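PDB 6F1E: interferon gamma from Paralichthys olivaceus, which acts as a secreted homodimeric cytokine that binds interferon gamma receptor 1, and more weakly its R1-like relative, and activates macrophages and neutrophils. Local coordinates for the interface of chains A and B. Sequence-based numbering; all coordinates share one arbitrary frame. Chains: chain A/B, Interferon gamma.

Contact 1: the interface of chains A and B. Residues chain A 3, 7-8, 11-12, 96, 100; chain B 136, 139-140.
Helix 129-150 of chain B lays B:Leu136, B:Leu139 and B:Gln140 against helix 5-17 and helix 89-107 of chain A, while A:Ile3, just ahead of helix 5-17, keeps an extended backbone (phi -115°, psi 163°). B:Leu139 sends its CG anti to the backbone N and meets A:Ile96 tip to tip, with CD2 of the leucine 3.8 Å from CG1 of the isoleucine. A:Ile11 crosses B:Leu139 obliquely from the other helix; its CD1 lies 4.1 Å from the leucine CG, and its CG2 faces the carbonyl O of B:Leu136 at 3.9 Å. The most deeply covered residue is B:Gln140, whose chain, straight beyond CG (chi2 172°), runs across helix 5-17 at its outer side near A:Ile3 and A:Asn8. A:Ile3, poorly ordered and with CG1 in the crowded position between backbone N and carbonyl carbon, crosses that chain at about a right angle, CD1 being 3.3 Å from the glutamine CG. At the far end the amides of A:Asn8 and B:Gln140 stand nearly perpendicular. A:Asn8 OD1 lies 3.0 Å from B:Gln140 OE1, an oxygen-oxygen clash as modelled. B:Gln140 NE2 is equally near but its N-H points elsewhere, giving no hydrogen bond. A turned-over A:Asn8 amide would put N-H beside OE1 and might relieve the clash; A:Gln12 OE1 is a further oxygen, 3.4 Å from B:Gln140 OE1. The site packs helix 129-150 of one subunit against helices 5-17 and 89-107 of the other, helping to hold the homodimer.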
loop_
_atom_site.group_PDB
_atom_site.type_symbol
_atom_site.label_atom_id
_atom_site.label_comp_id
_atom_site.label_asym_id
_atom_site.label_seq_id
_atom_site.Cartn_x
_atom_site.Cartn_y
_atom_site.Cartn_z
ATOM N N ILE A 3 22.819 5.136 -15.016
ATOM C CA ILE A 3 22.146 3.866 -15.348
ATOM C C ILE A 3 22.993 3.233 -16.434
ATOM O O ILE A 3 23.816 3.929 -17.041
ATOM C CB ILE A 3 20.690 4.036 -15.842
ATOM C CG1 ILE A 3 20.606 4.963 -17.064
ATOM C CG2 ILE A 3 19.815 4.573 -14.719
ATOM C CD1 ILE A 3 19.397 4.708 -17.930
ATOM N N MET A 7 20.323 0.118 -20.777
ATOM C CA MET A 7 19.005 0.490 -20.262
ATOM C C MET A 7 18.468 1.686 -21.024
ATOM O O MET A 7 17.331 1.637 -21.522
ATOM C CB MET A 7 19.088 0.833 -18.775
ATOM C CG MET A 7 17.751 0.970 -18.074
ATOM S SD MET A 7 17.142 -0.651 -17.614
ATOM C CE MET A 7 15.849 -0.174 -16.478
ATOM N N ASN A 8 19.288 2.749 -21.111
ATOM C CA ASN A 8 18.890 4.002 -21.789
ATOM C C ASN A 8 18.560 3.695 -23.232
ATOM O O ASN A 8 17.499 4.025 -23.720
ATOM C CB ASN A 8 19.992 5.084 -21.727
ATOM C CG ASN A 8 19.691 6.299 -22.634
ATOM O OD1 ASN A 8 19.011 7.246 -22.221
ATOM N ND2 ASN A 8 20.201 6.271 -23.882
ATOM N N ILE A 11 15.446 1.615 -23.656
ATOM C CA ILE A 11 14.205 2.377 -23.401
ATOM C C ILE A 11 13.817 3.218 -24.611
ATOM O O ILE A 11 12.646 3.209 -25.036
ATOM C CB ILE A 11 14.300 3.282 -22.143
ATOM C CG1 ILE A 11 14.140 2.438 -20.869
ATOM C CG2 ILE A 11 13.241 4.407 -22.169
ATOM C CD1 ILE A 11 14.556 3.166 -19.593
ATOM N N GLN A 12 14.798 3.941 -25.154
ATOM C CA GLN A 12 14.583 4.698 -26.392
ATOM C C GLN A 12 14.018 3.817 -27.514
ATOM O O GLN A 12 12.997 4.172 -28.085
ATOM C CB GLN A 12 15.859 5.406 -26.845
ATOM C CG GLN A 12 16.490 6.364 -25.821
ATOM C CD GLN A 12 15.470 7.191 -25.050
ATOM O OE1 GLN A 12 15.375 7.072 -23.817
ATOM N NE2 GLN A 12 14.684 8.020 -25.772
ATOM N N ILE A 96 14.100 -5.194 -19.807
ATOM C CA ILE A 96 13.739 -4.115 -18.869
ATOM C C ILE A 96 13.010 -4.736 -17.634
ATOM O O ILE A 96 13.294 -4.389 -16.460
ATOM C CB ILE A 96 13.063 -2.920 -19.643
ATOM C CG1 ILE A 96 13.820 -1.636 -19.376
ATOM C CG2 ILE A 96 11.603 -2.709 -19.353
ATOM C CD1 ILE A 96 15.140 -1.585 -20.108
ATOM N N VAL A 100 14.600 -4.730 -13.533
ATOM C CA VAL A 100 13.745 -4.253 -12.440
ATOM C C VAL A 100 13.575 -5.353 -11.395
ATOM O O VAL A 100 13.804 -5.117 -10.221
ATOM C CB VAL A 100 12.351 -3.809 -12.935
ATOM C CG1 VAL A 100 11.468 -3.403 -11.757
ATOM C CG2 VAL A 100 12.452 -2.652 -13.933
ATOM N N LEU B 136 6.887 4.190 -19.286
ATOM C CA LEU B 136 8.120 3.863 -20.027
ATOM C C LEU B 136 9.084 5.034 -20.050
ATOM O O LEU B 136 10.260 4.880 -19.679
ATOM C CB LEU B 136 7.799 3.440 -21.451
ATOM C CG LEU B 136 8.567 2.305 -22.130
ATOM C CD1 LEU B 136 8.848 1.157 -21.176
ATOM C CD2 LEU B 136 7.757 1.810 -23.339
ATOM N N LEU B 139 10.533 5.617 -16.583
ATOM C CA LEU B 139 11.409 4.560 -16.069
ATOM C C LEU B 139 12.852 4.985 -15.857
ATOM O O LEU B 139 13.477 4.566 -14.911
ATOM C CB LEU B 139 11.329 3.284 -16.924
ATOM C CG LEU B 139 12.154 2.058 -16.459
ATOM C CD1 LEU B 139 12.048 1.691 -14.958
ATOM C CD2 LEU B 139 11.759 0.851 -17.300
ATOM N N GLN B 140 13.397 5.820 -16.711
ATOM C CA GLN B 140 14.852 6.102 -16.647
ATOM C C GLN B 140 15.187 6.845 -15.369
ATOM O O GLN B 140 16.074 6.436 -14.610
ATOM C CB GLN B 140 15.302 6.912 -17.861
ATOM C CG GLN B 140 16.735 6.640 -18.278
ATOM C CD GLN B 140 17.085 7.312 -19.596
ATOM O OE1 GLN B 140 16.444 7.056 -20.635
ATOM N NE2 GLN B 140 18.092 8.188 -19.563
#

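Contact 2: the interface of chains A and B. Residues chain A 3-4, 7, 48, 52, 99-100, 103, 107-108; chain B 143-144, 146-147, 150.
The carbonyl O of B:Tyr143 is gripped by one side-chain hydrogen bond, from the hydroxyl OG of B:Ser147 one turn further along helix 129-150. The donor reaches it at 2.9 Å, in the carbonyl plane and with a C=O...O angle of 155°. B:Ser147 can do this because OG lies beside its backbone N, anti to the carbonyl carbon (chi1 -64°). B:Tyr143 has CG anti to the backbone N (chi1 -166°), which drives the phenol into chain A between helices 5-17 and 89-107. Methyls clamp both faces of the ring: A:Leu103 CD2 sits over one, 3.9 Å from the centroid, and A:Met7 CE over the opposite one, both displaced toward the rim. In the ring plane, CG2 of the poorly ordered A:Ile3 borders one edge. At the phenol tip, OH gives a weak hydrogen bond to the carbonyl O of A:Lys99, 3.4 Å away. Further along the helix, B:Ala146 CB lies 3.9 Å from A:Leu52 CD1, and the alkyl part of A:Arg107 covers B:Ser150, CD being 3.6 Å from the serine CB. Carbonyl O of B:Ala146 meets the A:Phe108 ring at its edge. The inserted tyrosine and the small B:Ala146, B:Ser147 and B:Ser150 fit the helix to its partner, probably helping to set its rotation in the dimer.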
loop_
_atom_site.group_PDB
_atom_site.type_symbol
_atom_site.label_atom_id
_atom_site.label_comp_id
_atom_site.label_asym_id
_atom_site.label_seq_id
_atom_site.Cartn_x
_atom_site.Cartn_y
_atom_site.Cartn_z
ATOM N N ILE A 3 22.819 5.136 -15.016
ATOM C CA ILE A 3 22.146 3.866 -15.348
ATOM C C ILE A 3 22.993 3.233 -16.434
ATOM O O ILE A 3 23.816 3.929 -17.041
ATOM C CB ILE A 3 20.690 4.036 -15.842
ATOM C CG1 ILE A 3 20.606 4.963 -17.064
ATOM C CG2 ILE A 3 19.815 4.573 -14.719
ATOM C CD1 ILE A 3 19.397 4.708 -17.930
ATOM N N PRO A 4 22.814 1.922 -16.687
ATOM C CA PRO A 4 23.565 1.332 -17.816
ATOM C C PRO A 4 23.189 1.962 -19.162
ATOM O O PRO A 4 22.028 2.358 -19.373
ATOM C CB PRO A 4 23.196 -0.160 -17.778
ATOM C CG PRO A 4 22.564 -0.397 -16.437
ATOM C CD PRO A 4 22.033 0.918 -15.936
ATOM N N MET A 7 20.323 0.118 -20.777
ATOM C CA MET A 7 19.005 0.490 -20.262
ATOM C C MET A 7 18.468 1.686 -21.024
ATOM O O MET A 7 17.331 1.637 -21.522
ATOM C CB MET A 7 19.088 0.833 -18.775
ATOM C CG MET A 7 17.751 0.970 -18.074
ATOM S SD MET A 7 17.142 -0.651 -17.614
ATOM C CE MET A 7 15.849 -0.174 -16.478
ATOM N N MET A 48 9.729 3.873 -3.380
ATOM C CA MET A 48 10.505 3.378 -4.540
ATOM C C MET A 48 10.349 1.896 -4.793
ATOM O O MET A 48 10.268 1.475 -5.957
ATOM C CB MET A 48 12.002 3.652 -4.415
ATOM C CG MET A 48 12.590 4.687 -5.357
ATOM S SD MET A 48 11.928 4.752 -7.048
ATOM C CE MET A 48 10.965 6.230 -6.706
ATOM N N LEU A 52 8.866 0.171 -8.221
ATOM C CA LEU A 52 9.511 -0.938 -8.926
ATOM C C LEU A 52 8.545 -2.131 -9.066
ATOM O O LEU A 52 8.482 -2.736 -10.148
ATOM C CB LEU A 52 10.832 -1.345 -8.247
ATOM C CG LEU A 52 11.982 -0.315 -8.282
ATOM C CD1 LEU A 52 13.141 -0.735 -7.367
ATOM C CD2 LEU A 52 12.506 -0.143 -9.693
ATOM N N LYS A 99 15.940 -6.326 -15.406
ATOM C CA LYS A 99 16.720 -5.393 -14.604
ATOM C C LYS A 99 15.926 -4.867 -13.395
ATOM O O LYS A 99 16.522 -4.600 -12.352
ATOM C CB LYS A 99 17.269 -4.226 -15.454
ATOM C CG LYS A 99 18.209 -4.596 -16.608
ATOM C CD LYS A 99 19.435 -5.461 -16.232
ATOM C CE LYS A 99 20.513 -4.733 -15.431
ATOM N NZ LYS A 99 21.384 -5.689 -14.662
ATOM N N VAL A 100 14.600 -4.730 -13.533
ATOM C CA VAL A 100 13.745 -4.253 -12.440
ATOM C C VAL A 100 13.575 -5.353 -11.395
ATOM O O VAL A 100 13.804 -5.117 -10.221
ATOM C CB VAL A 100 12.351 -3.809 -12.935
ATOM C CG1 VAL A 100 11.468 -3.403 -11.757
ATOM C CG2 VAL A 100 12.452 -2.652 -13.933
ATOM N N LEU A 103 16.788 -5.603 -9.434
ATOM C CA LEU A 103 17.035 -4.499 -8.503
ATOM C C LEU A 103 16.143 -4.661 -7.250
ATOM O O LEU A 103 16.572 -4.445 -6.099
ATOM C CB LEU A 103 16.788 -3.160 -9.193
ATOM C CG LEU A 103 17.042 -1.895 -8.369
ATOM C CD1 LEU A 103 18.430 -1.825 -7.770
ATOM C CD2 LEU A 103 16.892 -0.706 -9.268
ATOM N N ARG A 107 17.897 -5.273 -3.749
ATOM C CA ARG A 107 17.973 -4.086 -2.855
ATOM C C ARG A 107 16.694 -3.709 -2.090
ATOM O O ARG A 107 16.751 -2.849 -1.201
ATOM C CB ARG A 107 18.521 -2.875 -3.636
ATOM C CG ARG A 107 19.940 -3.046 -4.167
ATOM C CD ARG A 107 20.953 -2.930 -3.042
ATOM N NE ARG A 107 22.262 -3.484 -3.371
ATOM C CZ ARG A 107 23.199 -2.904 -4.127
ATOM N NH1 ARG A 107 23.004 -1.717 -4.699
ATOM N NH2 ARG A 107 24.350 -3.537 -4.310
ATOM N N PHE A 108 15.578 -4.372 -2.404
ATOM C CA PHE A 108 14.266 -4.006 -1.900
ATOM C C PHE A 108 13.513 -5.213 -1.309
ATOM O O PHE A 108 12.337 -5.433 -1.610
ATOM C CB PHE A 108 13.487 -3.292 -3.046
ATOM C CG PHE A 108 14.039 -1.906 -3.375
ATOM C CD1 PHE A 108 13.602 -0.778 -2.675
ATOM C CD2 PHE A 108 15.036 -1.736 -4.356
ATOM C CE1 PHE A 108 14.131 0.489 -2.939
ATOM C CE2 PHE A 108 15.556 -0.470 -4.632
ATOM C CZ PHE A 108 15.109 0.647 -3.913
ATOM N N TYR B 143 14.503 4.555 -12.277
ATOM C CA TYR B 143 15.564 3.552 -12.030
ATOM C C TYR B 143 16.878 4.182 -11.576
ATOM O O TYR B 143 17.588 3.575 -10.774
ATOM C CB TYR B 143 15.796 2.712 -13.262
ATOM C CG TYR B 143 16.607 1.445 -13.070
ATOM C CD1 TYR B 143 17.967 1.430 -13.276
ATOM C CD2 TYR B 143 15.986 0.227 -12.803
ATOM C CE1 TYR B 143 18.716 0.253 -13.149
ATOM C CE2 TYR B 143 16.711 -0.957 -12.709
ATOM C CZ TYR B 143 18.084 -0.940 -12.884
ATOM O OH TYR B 143 18.825 -2.117 -12.768
ATOM N N GLU B 144 17.201 5.384 -12.073
ATOM C CA GLU B 144 18.337 6.166 -11.520
ATOM C C GLU B 144 18.121 6.337 -10.015
ATOM O O GLU B 144 18.947 5.907 -9.224
ATOM C CB GLU B 144 18.466 7.554 -12.188
ATOM C CG GLU B 144 19.872 7.944 -12.669
ATOM C CD GLU B 144 20.491 9.116 -11.895
ATOM O OE1 GLU B 144 21.051 8.887 -10.789
ATOM O OE2 GLU B 144 20.430 10.267 -12.409
ATOM N N ALA B 146 15.980 4.937 -7.755
ATOM C CA ALA B 146 15.990 3.692 -7.004
ATOM C C ALA B 146 17.393 3.167 -6.771
ATOM O O ALA B 146 17.759 2.868 -5.624
ATOM C CB ALA B 146 15.152 2.636 -7.699
ATOM N N SER B 147 18.162 3.038 -7.850
ATOM C CA SER B 147 19.583 2.646 -7.766
ATOM C C SER B 147 20.397 3.470 -6.795
ATOM O O SER B 147 21.111 2.907 -6.009
ATOM C CB SER B 147 20.263 2.720 -9.122
ATOM O OG SER B 147 19.657 1.778 -9.986
ATOM N N SER B 150 20.041 3.027 -2.824
ATOM C CA SER B 150 20.779 1.901 -2.249
ATOM C C SER B 150 22.257 2.237 -1.960
ATOM O O SER B 150 22.602 2.456 -0.797
ATOM C CB SER B 150 20.620 0.673 -3.129
ATOM O OG SER B 150 19.234 0.465 -3.392
#

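Contact 3: the interface of chains A and B. Residues chain A 37, 41, 44-45, 48; chain B 145, 149, 152.
B:Leu149 is the centre of the first shell, with more of its surface buried by chain A than any other residue of the patch. Its CD2 meets A:Met48 CG at 3.6 Å, the two side chains crossing at about a right angle. From another side A:Met45 slides past in the opposite direction, so that its sulfur SD comes 3.8 Å from the leucine CB. Near the end of the helix A:Met41 and B:Asn152 reach toward each other tip to tip; the methionine methyl CE touches the amide oxygen OD1 at 3.3 Å. A turn or so before B:Leu149, B:Glu145 points its carboxylate at A:Leu37, OE2 standing 4.1 Å from the leucine CG. No hydrogen bond or salt bridge crosses here. A:Lys44 NZ and B:Glu145 OE2 remain 6.3 Å apart, with at most a weak attraction likely. Torsions set these positions: A:Met41 starts with CG anti to its backbone N and then bends at both chi2 and chi3, curling its methyl toward the asparagine. A:Met45 bends at the same two torsions. B:Leu149 is turned well off a staggered position (chi1 -105°), as is A:Met48 (chi1 -110°). A:Met45 and A:Met48 thus make the leucine's apolar bed, with A:Lys44 CB 4.2 Å from B:Leu149 CD2 beside it, while A:Met41 caps the asparagine end. The patch joins the start of helix 41-64 and loop residue A:Leu37 to the final turns of helix 129-150; B:Asn152 ends the modelled chain.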
loop_
_atom_site.group_PDB
_atom_site.type_symbol
_atom_site.label_atom_id
_atom_site.label_comp_id
_atom_site.label_asym_id
_atom_site.label_seq_id
_atom_site.Cartn_x
_atom_site.Cartn_y
_atom_site.Cartn_z
ATOM N N LEU A 37 9.103 11.234 -2.696
ATOM C CA LEU A 37 10.568 11.202 -2.478
ATOM C C LEU A 37 11.070 12.449 -1.727
ATOM O O LEU A 37 12.020 13.122 -2.140
ATOM C CB LEU A 37 11.351 11.008 -3.795
ATOM C CG LEU A 37 11.141 9.726 -4.614
ATOM C CD1 LEU A 37 10.953 8.496 -3.736
ATOM C CD2 LEU A 37 9.961 9.860 -5.556
ATOM N N MET A 41 14.662 8.285 4.696
ATOM C CA MET A 41 15.195 7.194 3.871
ATOM C C MET A 41 14.274 5.981 3.871
ATOM O O MET A 41 14.157 5.279 2.882
ATOM C CB MET A 41 16.584 6.785 4.378
ATOM C CG MET A 41 17.325 5.750 3.533
ATOM S SD MET A 41 17.507 6.105 1.763
ATOM C CE MET A 41 18.018 7.835 1.740
ATOM N N LYS A 44 11.354 6.861 1.419
ATOM C CA LYS A 44 11.797 6.875 0.034
ATOM C C LYS A 44 12.003 5.451 -0.437
ATOM O O LYS A 44 11.511 5.062 -1.494
ATOM C CB LYS A 44 13.088 7.672 -0.118
ATOM C CG LYS A 44 12.908 9.186 -0.181
ATOM C CD LYS A 44 14.152 9.920 0.314
ATOM C CE LYS A 44 14.321 11.307 -0.308
ATOM N NZ LYS A 44 14.746 12.356 0.680
ATOM N N MET A 45 12.697 4.655 0.358
ATOM C CA MET A 45 12.923 3.262 -0.012
ATOM C C MET A 45 11.624 2.498 -0.202
ATOM O O MET A 45 11.517 1.638 -1.068
ATOM C CB MET A 45 13.809 2.554 1.015
ATOM C CG MET A 45 15.292 2.876 0.880
ATOM S SD MET A 45 16.075 2.176 -0.598
ATOM C CE MET A 45 16.002 0.412 -0.289
ATOM N N MET A 48 9.729 3.873 -3.380
ATOM C CA MET A 48 10.505 3.378 -4.540
ATOM C C MET A 48 10.349 1.896 -4.793
ATOM O O MET A 48 10.268 1.475 -5.957
ATOM C CB MET A 48 12.002 3.652 -4.415
ATOM C CG MET A 48 12.590 4.687 -5.357
ATOM S SD MET A 48 11.928 4.752 -7.048
ATOM C CE MET A 48 10.965 6.230 -6.706
ATOM N N GLU B 145 16.968 6.894 -9.637
ATOM C CA GLU B 145 16.647 7.228 -8.251
ATOM C C GLU B 145 16.675 6.004 -7.352
ATOM O O GLU B 145 17.350 6.018 -6.331
ATOM C CB GLU B 145 15.278 7.916 -8.185
ATOM C CG GLU B 145 14.796 8.364 -6.808
ATOM C CD GLU B 145 15.663 9.433 -6.143
ATOM O OE1 GLU B 145 16.756 9.734 -6.653
ATOM O OE2 GLU B 145 15.240 9.972 -5.085
ATOM N N LEU B 149 19.467 5.356 -4.208
ATOM C CA LEU B 149 18.989 5.210 -2.837
ATOM C C LEU B 149 19.684 4.091 -2.105
ATOM O O LEU B 149 19.877 4.204 -0.908
ATOM C CB LEU B 149 17.480 4.951 -2.788
ATOM C CG LEU B 149 16.500 6.040 -2.378
ATOM C CD1 LEU B 149 17.050 7.442 -2.532
ATOM C CD2 LEU B 149 15.230 5.859 -3.199
ATOM N N ASN B 152 24.451 4.392 -1.068
ATOM C CA ASN B 152 24.133 5.720 -0.543
ATOM C C ASN B 152 25.292 6.274 0.296
ATOM O O ASN B 152 25.472 7.493 0.411
ATOM C CB ASN B 152 22.844 5.621 0.305
ATOM C CG ASN B 152 21.838 6.728 0.012
ATOM O OD1 ASN B 152 21.178 7.210 0.929
ATOM N ND2 ASN B 152 21.693 7.114 -1.261
#

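All three contacts follow one element of chain B, helix 129-150, from its middle to its C-terminal end. The C-alpha centres of contacts 1 and 2 lie about 10 Å apart, as do those of contacts 2 and 3, while contacts 1 and 3 are about 18 Å apart. A:Ile3, A:Met7 and A:Val100 join contact 1 to contact 2, and A:Met48 joins contact 2 to contact 3. The partner helices change from 5-17 and 89-107 in contact 1, through these and 41-64 in contact 2, to 41-64 in contact 3. The two-fold symmetry repeats this in the other half, giving the intertwined homodimer of the family.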